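5-cytosine DNA methyltransferase (Entamoeba histolytica, PDB 3QV2) probably transfers a methyl group from S-adenosyl-L-methionine to carbon 5 of cytosine in tRNA or DNA, as a Dnmt2-type member of the C5-methyltransferase family. Local coordinates at residues D163-P167 against L188-S194; N121-H125 against M176-T180; S26-I32 against I314-E319. The contacts are given in a common frame with arbitrary orientation. Residue numbers count along the deposited sequence, not the author numbering.

Contact 1 (D163-P167 against L188-S194)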
loop_
_atom_site.group_PDB
_atom_site.type_symbol
_atom_site.label_atom_id
_atom_site.label_comp_id
_atom_site.label_asym_id
_atom_site.label_seq_id
_atom_site.Cartn_x
_atom_site.Cartn_y
_atom_site.Cartn_z
ATOM N N ASP A 163 -6.298 9.272 9.950
ATOM C CA ASP A 163 -6.784 8.839 11.255
ATOM C C ASP A 163 -5.672 8.832 12.300
ATOM O O ASP A 163 -5.934 8.975 13.492
ATOM C CB ASP A 163 -7.442 7.460 11.157
ATOM C CG ASP A 163 -8.680 7.468 10.281
ATOM O OD1 ASP A 163 -9.284 8.549 10.119
ATOM O OD2 ASP A 163 -9.047 6.396 9.755
ATOM N N ILE A 164 -4.432 8.666 11.848
ATOM C CA ILE A 164 -3.286 8.704 12.752
ATOM C C ILE A 164 -2.407 9.933 12.521
ATOM O O ILE A 164 -1.233 9.945 12.889
ATOM C CB ILE A 164 -2.425 7.427 12.654
ATOM C CG1 ILE A 164 -1.937 7.215 11.220
ATOM C CG2 ILE A 164 -3.205 6.217 13.146
ATOM C CD1 ILE A 164 -1.034 6.012 11.056
ATOM N N GLY A 165 -2.977 10.961 11.903
ATOM C CA GLY A 165 -2.305 12.242 11.775
ATOM C C GLY A 165 -1.410 12.404 10.560
ATOM O O GLY A 165 -0.594 13.323 10.508
ATOM N N ILE A 166 -1.559 11.516 9.583
ATOM C CA ILE A 166 -0.807 11.632 8.338
ATOM C C ILE A 166 -1.651 12.345 7.286
ATOM O O ILE A 166 -2.753 11.902 6.965
ATOM C CB ILE A 166 -0.361 10.255 7.811
ATOM C CG1 ILE A 166 0.498 9.539 8.856
ATOM C CG2 ILE A 166 0.407 10.406 6.507
ATOM C CD1 ILE A 166 1.757 10.290 9.230
ATOM N N PRO A 167 -1.132 13.460 6.750
ATOM C CA PRO A 167 -1.860 14.305 5.795
ATOM C C PRO A 167 -2.044 13.644 4.430
ATOM O O PRO A 167 -1.544 14.150 3.425
ATOM C CB PRO A 167 -0.960 15.539 5.671
ATOM C CG PRO A 167 0.403 15.036 5.977
ATOM C CD PRO A 167 0.216 13.981 7.031
ATOM N N LEU A 188 -5.013 2.780 17.878
ATOM C CA LEU A 188 -4.288 3.662 16.976
ATOM C C LEU A 188 -3.712 4.828 17.769
ATOM O O LEU A 188 -4.380 5.388 18.640
ATOM C CB LEU A 188 -5.214 4.184 15.875
ATOM C CG LEU A 188 -5.906 3.138 14.998
ATOM C CD1 LEU A 188 -6.928 3.793 14.083
ATOM C CD2 LEU A 188 -4.889 2.345 14.189
ATOM N N HIS A 189 -2.468 5.184 17.474
ATOM C CA HIS A 189 -1.827 6.320 18.121
ATOM C C HIS A 189 -1.580 7.413 17.091
ATOM O O HIS A 189 -1.333 7.124 15.920
ATOM C CB HIS A 189 -0.503 5.902 18.760
ATOM C CG HIS A 189 -0.571 4.601 19.498
ATOM N ND1 HIS A 189 0.100 3.473 19.077
ATOM C CD2 HIS A 189 -1.234 4.246 20.622
ATOM C CE1 HIS A 189 -0.144 2.481 19.913
ATOM N NE2 HIS A 189 -0.952 2.922 20.860
ATOM N N GLN A 190 -1.653 8.666 17.523
ATOM C CA GLN A 190 -1.386 9.779 16.623
ATOM C C GLN A 190 0.106 9.905 16.350
ATOM O O GLN A 190 0.915 9.981 17.274
ATOM C CB GLN A 190 -1.946 11.084 17.187
ATOM C CG GLN A 190 -3.463 11.113 17.248
ATOM C CD GLN A 190 -4.100 10.756 15.919
ATOM O OE1 GLN A 190 -3.950 11.475 14.931
ATOM N NE2 GLN A 190 -4.812 9.636 15.886
ATOM N N GLU A 191 0.465 9.917 15.072
ATOM C CA GLU A 191 1.858 10.048 14.674
ATOM C C GLU A 191 2.373 11.445 15.003
ATOM O O GLU A 191 1.599 12.402 15.049
ATOM C CB GLU A 191 2.007 9.771 13.178
ATOM C CG GLU A 191 3.330 9.131 12.805
ATOM C CD GLU A 191 3.521 7.780 13.468
ATOM O OE1 GLU A 191 2.715 6.864 13.200
ATOM O OE2 GLU A 191 4.472 7.639 14.264
ATOM N N LYS A 192 3.677 11.553 15.239
ATOM C CA LYS A 192 4.309 12.842 15.497
ATOM C C LYS A 192 3.749 13.886 14.542
ATOM O O LYS A 192 3.803 13.709 13.325
ATOM C CB LYS A 192 5.823 12.734 15.320
ATOM C CG LYS A 192 6.469 11.671 16.192
ATOM C CD LYS A 192 6.706 12.178 17.603
ATOM C CE LYS A 192 7.886 13.137 17.649
ATOM N NZ LYS A 192 9.157 12.468 17.252
ATOM N N GLU A 193 3.209 14.969 15.092
ATOM C CA GLU A 193 2.552 15.981 14.270
ATOM C C GLU A 193 3.348 16.298 13.009
ATOM O O GLU A 193 4.577 16.374 13.032
ATOM C CB GLU A 193 2.297 17.266 15.061
ATOM C CG GLU A 193 1.470 18.286 14.292
ATOM C CD GLU A 193 1.664 19.706 14.788
ATOM O OE1 GLU A 193 2.456 19.907 15.731
ATOM O OE2 GLU A 193 1.026 20.623 14.227
ATOM N N SER A 194 2.635 16.476 11.907
ATOM C CA SER A 194 3.266 16.817 10.645
ATOM C C SER A 194 2.264 17.487 9.717
ATOM O O SER A 194 1.062 17.240 9.804
ATOM C CB SER A 194 3.838 15.565 9.978
ATOM O OG SER A 194 2.799 14.679 9.597
#
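Two irregular loop segments are tied here by one backbone hydrogen bond and one bent side chain. E191 N donates to I164 O (2.8 Å), I164 CA lying 4.4 Å from Q190 CA. Q190 takes m for both chi1 and chi2, which curls its amide back over the other loop: NE2 donates almost straight to D163 O (2.7 Å, 174°), while OE1 lies 3.2 Å from G165 N at an angle too poor for a bond. G165 has phi/psi of 88/15°, where a CB would jam against the preceding carbonyl and crowd Q190 OE1. The p rotamer of I164 sets CG2 4.0 Å from L188 CB. I166, m at both angles, brings CD1 to 4.0 Å from E191 CB. S194 OG, hydrogen-bonded to Y199, touches P167 CD at 3.7 Å. The pair joins the loop between strands 153-159 and 172-178 to the chain leaving strand 172-178; I164, I166 and L188 pack on helix 311-321, whose Q316 hydrogen-bonds H189 O and E191 OE1.

Contact 2 (N121-H125 against M176-T180). With SO4 (sulfate ion), chain D.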
loop_
_atom_site.group_PDB
_atom_site.type_symbol
_atom_site.label_atom_id
_atom_site.label_comp_id
_atom_site.label_asym_id
_atom_site.label_seq_id
_atom_site.Cartn_x
_atom_site.Cartn_y
_atom_site.Cartn_z
ATOM N N ASN A 121 3.061 -26.643 8.927
ATOM C CA ASN A 121 3.095 -25.498 9.823
ATOM C C ASN A 121 2.447 -24.267 9.198
ATOM O O ASN A 121 3.079 -23.550 8.424
ATOM C CB ASN A 121 4.535 -25.179 10.227
ATOM C CG ASN A 121 5.196 -26.319 10.975
ATOM O OD1 ASN A 121 6.238 -26.828 10.561
ATOM N ND2 ASN A 121 4.591 -26.729 12.084
ATOM N N LYS A 122 1.183 -24.031 9.531
ATOM C CA LYS A 122 0.493 -22.833 9.072
ATOM C C LYS A 122 1.203 -21.606 9.623
ATOM O O LYS A 122 1.697 -21.631 10.749
ATOM C CB LYS A 122 -0.964 -22.843 9.538
ATOM C CG LYS A 122 -1.829 -23.894 8.858
ATOM C CD LYS A 122 -3.276 -23.825 9.328
ATOM C CE LYS A 122 -3.418 -24.283 10.771
ATOM N NZ LYS A 122 -3.142 -25.739 10.927
ATOM N N PRO A 123 1.261 -20.525 8.828
ATOM C CA PRO A 123 1.864 -19.274 9.299
ATOM C C PRO A 123 1.169 -18.792 10.566
ATOM O O PRO A 123 -0.060 -18.732 10.605
ATOM C CB PRO A 123 1.611 -18.300 8.142
ATOM C CG PRO A 123 0.522 -18.926 7.328
ATOM C CD PRO A 123 0.723 -20.400 7.465
ATOM N N LYS A 124 1.947 -18.467 11.592
ATOM C CA LYS A 124 1.381 -18.042 12.868
ATOM C C LYS A 124 0.807 -16.628 12.806
ATOM O O LYS A 124 0.032 -16.229 13.674
ATOM C CB LYS A 124 2.428 -18.148 13.980
ATOM C CG LYS A 124 2.943 -19.562 14.202
ATOM C CD LYS A 124 4.017 -19.604 15.276
ATOM C CE LYS A 124 4.539 -21.018 15.475
ATOM N NZ LYS A 124 5.079 -21.588 14.208
ATOM N N HIS A 125 1.191 -15.876 11.779
ATOM C CA HIS A 125 0.670 -14.529 11.577
ATOM C C HIS A 125 0.423 -14.259 10.099
ATOM O O HIS A 125 1.256 -14.580 9.252
ATOM C CB HIS A 125 1.627 -13.478 12.146
ATOM C CG HIS A 125 1.814 -13.569 13.629
ATOM N ND1 HIS A 125 2.735 -14.414 14.212
ATOM C CD2 HIS A 125 1.198 -12.926 14.647
ATOM C CE1 HIS A 125 2.678 -14.285 15.524
ATOM N NE2 HIS A 125 1.752 -13.390 15.816
ATOM N N MET A 176 -6.022 -8.859 9.921
ATOM C CA MET A 176 -4.996 -9.372 10.820
ATOM C C MET A 176 -5.407 -10.727 11.378
ATOM O O MET A 176 -6.316 -10.820 12.203
ATOM C CB MET A 176 -4.743 -8.382 11.957
ATOM C CG MET A 176 -4.105 -7.080 11.506
ATOM S SD MET A 176 -4.555 -5.693 12.565
ATOM C CE MET A 176 -6.288 -5.516 12.150
ATOM N N ALA A 177 -4.735 -11.777 10.919
ATOM C CA ALA A 177 -5.072 -13.134 11.324
ATOM C C ALA A 177 -3.891 -13.826 11.992
ATOM O O ALA A 177 -2.745 -13.653 11.581
ATOM C CB ALA A 177 -5.551 -13.938 10.125
ATOM N N ARG A 178 -4.181 -14.606 13.027
ATOM C CA ARG A 178 -3.151 -15.357 13.732
ATOM C C ARG A 178 -3.775 -16.504 14.523
ATOM O O ARG A 178 -4.992 -16.562 14.692
ATOM C CB ARG A 178 -2.346 -14.439 14.653
ATOM C CG ARG A 178 -3.109 -13.938 15.864
ATOM C CD ARG A 178 -2.342 -12.843 16.580
ATOM N NE ARG A 178 -2.800 -12.664 17.954
ATOM C CZ ARG A 178 -2.406 -11.674 18.748
ATOM N NH1 ARG A 178 -1.551 -10.769 18.297
ATOM N NH2 ARG A 178 -2.870 -11.587 19.987
ATOM N N LEU A 179 -2.935 -17.412 15.009
ATOM C CA LEU A 179 -3.416 -18.619 15.672
ATOM C C LEU A 179 -3.678 -18.415 17.162
ATOM O O LEU A 179 -4.218 -19.295 17.832
ATOM C CB LEU A 179 -2.428 -19.766 15.456
ATOM C CG LEU A 179 -2.123 -20.082 13.991
ATOM C CD1 LEU A 179 -1.032 -21.133 13.888
ATOM C CD2 LEU A 179 -3.380 -20.538 13.272
ATOM N N THR A 180 -3.293 -17.253 17.678
ATOM C CA THR A 180 -3.566 -16.913 19.070
ATOM C C THR A 180 -4.631 -15.826 19.142
ATOM O O THR A 180 -4.650 -14.915 18.314
ATOM C CB THR A 180 -2.300 -16.426 19.795
ATOM O OG1 THR A 180 -1.856 -15.195 19.212
ATOM C CG2 THR A 180 -1.193 -17.466 19.692
HETATM S S SO4 D . 8.629 -21.213 13.767
HETATM O O1 SO4 D . 8.709 -21.234 12.310
HETATM O O2 SO4 D . 7.731 -20.148 14.206
HETATM O O3 SO4 D . 8.118 -22.500 14.232
HETATM O O4 SO4 D . 9.960 -20.977 14.319
HETATM O O HOH W 1 0.044 -16.419 16.494
#
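The central sheet of the methyltransferase fold has its strands 125-130 and 172-178 side by side, and this contact lies where the first begins and the second ends. H125 and R178 form an antiparallel non-hydrogen-bonded pair, CA to CA 4.5 Å, with H125 CD2 3.9 Å from R178 CB on their shared face. H125 CA makes a CH...O contact with A177 O (3.5 Å). Strand 172-178 is the antiparallel member, slotted between 125-130 and 153-159 as in class I methyltransferases. Beyond the H125-R178 pair the chains part: L179 N reaches K124 O weakly (3.5 Å), and a water donating to K124 O (2.8 Å) also weakly accepts from L179 N. L179 CD1 packs 4.3 Å from K124 CG and 4.2 Å from K122 O. R178 NE donates to T180 O, two residues on (2.9 Å), and its guanidinium forms a salt bridge with D323; H125 stacks on F322 and hydrogen-bonds D324. K124 NZ binds sulfate O2 (3.0 Å), an ion probably from the crystallisation liquor, also held by K9 and N78.

Contact 3 (S26-I32 against I314-E319); sequences SYERSSI and IAQLME
A helix-to-helix contact, mostly buried, joins the end of helix 22-29 and the turn after it to one face of helix 311-321, near the cofactor pocket. Residues 26-29 are helical; at S30 psi opens to 175° and the chain leaves the helix, with S30 OG (chi1 p) donating to Y27 O at 2.6 Å. Residues 314-319 are regular helix, M318 N to I314 O measuring 2.8 Å. The register pairs S26 with A315 (CA to CA 4.6 Å) and I32 with E319 (5.7 Å). Small residues permit the close approach: A315 CB lies 3.5 Å from S26 O, 3.9 Å from R29 CG and 4.0 Å from S30 CB. S26, chi1 m, sets OG 3.3 Å from I314 CB while hydrogen-bonding G22 O. In this Rossmann-like class I methyltransferase fold, helix 22-29 follows strand 11-16 and the cofactor-binding I20, and begins at the cofactor-binding G22, so the contact ties that element to a helix near the C-terminus. M318 (m, t, t) brings SD 3.8 Å from Y27 CB, at the edge of the tyrosine ring. E319 (m, t) stretches along the turn so that OE2 accepts from S31 N (2.8 Å, 155°) and lies 3.2 Å from S31 OG, a weak contact. I32 (m, t) lays CD1 4.1 Å from M318 CB and CG1 4.0 Å from E319 CG.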
loop_
_atom_site.group_PDB
_atom_site.type_symbol
_atom_site.label_atom_id
_atom_site.label_comp_id
_atom_site.label_asym_id
_atom_site.label_seq_id
_atom_site.Cartn_x
_atom_site.Cartn_y
_atom_site.Cartn_z
ATOM N N SER A 26 6.879 -1.395 6.249
ATOM C CA SER A 26 5.997 -1.183 7.388
ATOM C C SER A 26 6.497 -1.915 8.629
ATOM O O SER A 26 6.541 -1.345 9.720
ATOM C CB SER A 26 4.576 -1.635 7.052
ATOM O OG SER A 26 4.057 -0.900 5.960
ATOM N N TYR A 27 6.866 -3.180 8.456
ATOM C CA TYR A 27 7.379 -3.983 9.559
ATOM C C TYR A 27 8.677 -3.401 10.105
ATOM O O TYR A 27 8.860 -3.298 11.317
ATOM C CB TYR A 27 7.606 -5.431 9.117
ATOM C CG TYR A 27 8.120 -6.329 10.222
ATOM C CD1 TYR A 27 7.241 -7.022 11.044
ATOM C CD2 TYR A 27 9.483 -6.478 10.449
ATOM C CE1 TYR A 27 7.705 -7.842 12.058
ATOM C CE2 TYR A 27 9.956 -7.293 11.461
ATOM C CZ TYR A 27 9.062 -7.973 12.261
ATOM O OH TYR A 27 9.523 -8.787 13.269
ATOM N N GLU A 28 9.575 -3.022 9.204
ATOM C CA GLU A 28 10.895 -2.540 9.597
ATOM C C GLU A 28 10.851 -1.203 10.335
ATOM O O GLU A 28 11.715 -0.921 11.164
ATOM C CB GLU A 28 11.823 -2.456 8.380
ATOM C CG GLU A 28 12.185 -3.808 7.780
ATOM C CD GLU A 28 13.173 -3.696 6.635
ATOM O OE1 GLU A 28 13.482 -2.557 6.227
ATOM O OE2 GLU A 28 13.643 -4.746 6.145
ATOM N N ARG A 29 9.849 -0.381 10.037
ATOM C CA ARG A 29 9.731 0.918 10.696
ATOM C C ARG A 29 8.910 0.821 11.979
ATOM O O ARG A 29 8.917 1.740 12.798
ATOM C CB ARG A 29 9.127 1.969 9.757
ATOM C CG ARG A 29 7.639 1.800 9.496
ATOM C CD ARG A 29 7.029 3.064 8.900
ATOM N NE ARG A 29 7.122 4.190 9.825
ATOM C CZ ARG A 29 7.611 5.385 9.509
ATOM N NH1 ARG A 29 8.050 5.623 8.281
ATOM N NH2 ARG A 29 7.657 6.345 10.423
ATOM N N SER A 30 8.207 -0.294 12.152
ATOM C CA SER A 30 7.388 -0.497 13.343
ATOM C C SER A 30 8.258 -0.728 14.577
ATOM O O SER A 30 9.481 -0.827 14.476
ATOM C CB SER A 30 6.429 -1.672 13.150
ATOM O OG SER A 30 7.110 -2.910 13.247
ATOM N N SER A 31 7.620 -0.819 15.739
ATOM C CA SER A 31 8.342 -0.998 16.992
ATOM C C SER A 31 8.388 -2.462 17.422
ATOM O O SER A 31 8.768 -2.774 18.553
ATOM C CB SER A 31 7.711 -0.152 18.100
ATOM O OG SER A 31 6.401 -0.599 18.393
ATOM N N ILE A 32 7.999 -3.355 16.520
ATOM C CA ILE A 32 8.023 -4.784 16.803
ATOM C C ILE A 32 9.419 -5.212 17.257
ATOM O O ILE A 32 9.570 -5.995 18.193
ATOM C CB ILE A 32 7.579 -5.602 15.576
ATOM C CG1 ILE A 32 6.141 -5.244 15.197
ATOM C CG2 ILE A 32 7.708 -7.090 15.847
ATOM C CD1 ILE A 32 5.588 -6.052 14.046
ATOM N N ILE A 314 0.113 0.655 8.347
ATOM C CA ILE A 314 0.402 -0.770 8.459
ATOM C C ILE A 314 1.356 -1.068 9.612
ATOM O O ILE A 314 1.254 -2.112 10.257
ATOM C CB ILE A 314 0.979 -1.334 7.147
ATOM C CG1 ILE A 314 -0.025 -1.155 6.007
ATOM C CG2 ILE A 314 1.337 -2.800 7.312
ATOM C CD1 ILE A 314 0.441 -1.732 4.689
ATOM N N ALA A 315 2.279 -0.149 9.873
ATOM C CA ALA A 315 3.227 -0.315 10.969
ATOM C C ALA A 315 2.492 -0.485 12.293
ATOM O O ALA A 315 2.820 -1.364 13.088
ATOM C CB ALA A 315 4.180 0.866 11.038
ATOM N N GLN A 316 1.492 0.360 12.522
ATOM C CA GLN A 316 0.721 0.300 13.758
ATOM C C GLN A 316 -0.127 -0.966 13.843
ATOM O O GLN A 316 -0.254 -1.565 14.911
ATOM C CB GLN A 316 -0.166 1.539 13.909
ATOM C CG GLN A 316 0.604 2.831 14.105
ATOM C CD GLN A 316 -0.261 3.944 14.659
ATOM O OE1 GLN A 316 -1.318 3.694 15.237
ATOM N NE2 GLN A 316 0.185 5.183 14.488
ATOM N N LEU A 317 -0.703 -1.370 12.716
ATOM C CA LEU A 317 -1.563 -2.548 12.683
ATOM C C LEU A 317 -0.766 -3.838 12.853
ATOM O O LEU A 317 -1.248 -4.800 13.449
ATOM C CB LEU A 317 -2.375 -2.583 11.387
ATOM C CG LEU A 317 -3.280 -1.368 11.169
ATOM C CD1 LEU A 317 -4.060 -1.504 9.877
ATOM C CD2 LEU A 317 -4.222 -1.189 12.351
ATOM N N MET A 318 0.453 -3.855 12.326
ATOM C CA MET A 318 1.326 -5.012 12.478
ATOM C C MET A 318 1.755 -5.177 13.931
ATOM O O MET A 318 1.818 -6.292 14.445
ATOM C CB MET A 318 2.552 -4.893 11.573
ATOM C CG MET A 318 2.268 -5.136 10.099
ATOM S SD MET A 318 3.774 -5.124 9.108
ATOM C CE MET A 318 3.151 -5.684 7.524
ATOM N N GLU A 319 2.049 -4.058 14.586
ATOM C CA GLU A 319 2.412 -4.073 15.996
ATOM C C GLU A 319 1.301 -4.725 16.814
ATOM O O GLU A 319 1.561 -5.395 17.815
ATOM C CB GLU A 319 2.685 -2.654 16.495
ATOM C CG GLU A 319 3.916 -2.011 15.872
ATOM C CD GLU A 319 3.978 -0.514 16.103
ATOM O OE1 GLU A 319 3.046 0.034 16.729
ATOM O OE2 GLU A 319 4.958 0.115 15.654
#

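In the fold
Helix 311-321 is the hub of the three contacts. Through Q316 it joins contact 3 to contact 1: Q316 NE2 lies 2.8 Å from H189 O and 3.3 Å from E191 OE1, both probable hydrogen bonds. Through L317 it meets contact 2, L317 O packing 3.5 Å from M176 SD. Contacts 1 and 2 do not touch, their nearest atoms being about 8 Å apart, although strand 172-178 runs from the loop of 163-167 to the end at 176-180. Contact 3 alone adjoins the pocket: the side chain of I314 is about 7 Å from bound S-adenosyl-L-homocysteine, and the side chain of S26 is about 5 Å from the ligand-binding G22. Contacts 1 and 2 lie away from it.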